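Local coordinates for PR domain zinc finger protein 2 (Homo sapiens, PDB 2QPW), which uses S-adenosyl-L-methionine to methylate a lysine in the tail of histone H3 through its PR domain, a variant of the SET methyltransferase domain, at residues 110-115 against 126-131. Numbering follows the deposited sequence.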
# COMPACT_ATOMS: atom_id res chain seq x y z
N GLU A 110 -4.31 5.41 12.20
CA GLU A 110 -3.45 6.41 12.85
C GLU A 110 -2.34 6.93 11.94
O GLU A 110 -1.47 6.17 11.46
CB GLU A 110 -2.84 5.88 14.17
N GLU A 111 -2.35 8.23 11.72
CA GLU A 111 -1.35 8.80 10.82
C GLU A 111 -1.61 8.31 9.39
O GLU A 111 -0.68 8.27 8.60
CB GLU A 111 0.08 8.42 11.25
N GLN A 112 -2.85 7.94 9.07
CA GLN A 112 -3.19 7.59 7.66
C GLN A 112 -3.01 8.84 6.83
O GLN A 112 -3.47 9.92 7.24
CB GLN A 112 -4.67 7.12 7.57
CG GLN A 112 -5.29 7.14 6.13
CD GLN A 112 -6.80 6.83 6.09
OE1 GLN A 112 -7.52 6.97 7.09
NE2 GLN A 112 -7.29 6.42 4.91
N ASN A 113 -2.35 8.72 5.67
CA ASN A 113 -2.30 9.84 4.72
C ASN A 113 -2.70 9.46 3.28
O ASN A 113 -2.61 10.32 2.38
CB ASN A 113 -0.93 10.57 4.74
CG ASN A 113 0.25 9.62 4.62
OD1 ASN A 113 0.16 8.60 3.95
ND2 ASN A 113 1.39 9.96 5.27
N LEU A 114 -3.12 8.21 3.08
CA LEU A 114 -3.61 7.75 1.75
C LEU A 114 -4.96 7.07 1.92
O LEU A 114 -5.17 6.40 2.94
CB LEU A 114 -2.64 6.72 1.10
CG LEU A 114 -1.25 7.26 0.65
CD1 LEU A 114 -0.37 6.08 0.20
CD2 LEU A 114 -1.30 8.28 -0.50
N PHE A 115 -5.85 7.23 0.93
CA PHE A 115 -7.14 6.48 0.91
C PHE A 115 -7.36 5.87 -0.48
O PHE A 115 -6.83 6.40 -1.48
CB PHE A 115 -8.35 7.36 1.29
CG PHE A 115 -8.66 8.49 0.32
CD1 PHE A 115 -9.58 8.31 -0.72
CD2 PHE A 115 -8.07 9.76 0.48
CE1 PHE A 115 -9.90 9.36 -1.60
CE2 PHE A 115 -8.37 10.81 -0.41
CZ PHE A 115 -9.29 10.60 -1.45
N LYS A 126 -4.99 7.91 -3.10
CA LYS A 126 -5.02 9.38 -3.18
C LYS A 126 -4.59 9.94 -1.82
O LYS A 126 -4.92 9.35 -0.78
CB LYS A 126 -6.42 9.86 -3.55
CG LYS A 126 -6.49 11.35 -3.84
CD LYS A 126 -7.86 11.80 -4.32
CE LYS A 126 -7.93 11.91 -5.81
NZ LYS A 126 -9.24 12.55 -6.18
N THR A 127 -3.85 11.05 -1.82
CA THR A 127 -3.42 11.65 -0.54
C THR A 127 -4.59 12.39 0.15
O THR A 127 -5.32 13.20 -0.46
CB THR A 127 -2.19 12.60 -0.66
OG1 THR A 127 -2.52 13.68 -1.54
CG2 THR A 127 -0.94 11.85 -1.24
N LEU A 128 -4.74 12.09 1.44
CA LEU A 128 -5.82 12.57 2.29
C LEU A 128 -5.47 13.95 2.85
O LEU A 128 -6.34 14.74 3.24
CB LEU A 128 -5.99 11.55 3.43
CG LEU A 128 -7.07 11.71 4.50
CD1 LEU A 128 -8.44 11.92 3.87
CD2 LEU A 128 -7.06 10.44 5.40
N LYS A 129 -4.16 14.21 2.95
CA LYS A 129 -3.60 15.43 3.52
C LYS A 129 -2.23 15.60 2.89
O LYS A 129 -1.72 14.63 2.29
CB LYS A 129 -3.47 15.31 5.05
CG LYS A 129 -2.56 14.21 5.57
CD LYS A 129 -2.95 13.85 7.01
CE LYS A 129 -1.74 13.52 7.85
NZ LYS A 129 -2.11 13.54 9.30
N PRO A 130 -1.64 16.81 2.96
CA PRO A 130 -0.26 16.99 2.48
C PRO A 130 0.75 16.08 3.19
O PRO A 130 0.62 15.79 4.38
CB PRO A 130 0.04 18.48 2.78
CG PRO A 130 -1.31 19.11 2.92
CD PRO A 130 -2.22 18.08 3.47
N ILE A 131 1.77 15.64 2.45
CA ILE A 131 2.82 14.80 3.04
C ILE A 131 4.17 15.51 2.95
O ILE A 131 4.55 16.00 1.88
CB ILE A 131 2.89 13.38 2.41
CG1 ILE A 131 1.52 12.69 2.57
CG2 ILE A 131 3.93 12.51 3.14
CD1 ILE A 131 1.46 11.31 1.84
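Lys126 O is met by two groups of the neighbouring strand: Phe115 N donates a hydrogen bond of 2.9 Å lying in the carbonyl plane, and Leu114 CA adds a weaker CH···O contact. Lys126 N returns a bond to Phe115 O, completing an antiparallel hydrogen-bonded pair. Two residues away along each segment, Asn113 O accepts from Leu128 N at 2.9 Å; the N-H points almost straight at the oxygen (171°), although the donor stands well above the carbonyl plane. These bonds join the later part of strand 104-119 to the end of strand 122-127, the two arms of a beta hairpin of the PR (SET-related) domain.

Phe115 and Lys126 share one face of the sheet and run side by side. The flat ring suits a long aliphatic chain: Lys126 CB sits over the ring face, 4.0 Å from its centroid, in a CH-pi contact, and Lys126 CD reaches Phe115 CZ at 3.4 Å. Leu128 CB meets the ring edge, while Leu128 CD2 lies against Gln112 CD at 3.7 Å. With chi1 at 162°, Gln112 CG is anti to the backbone N and lies near Leu128 CD2; NE2 donates to Leu114 O and also to Tyr141 O.

Beyond the strands, Ile131 CD1 packs on the amide carbon CG of Asn113 at 3.5 Å. An amide suits this buried site because OD1 accepts from Leu138 N and ND2 donates to Glu136 O.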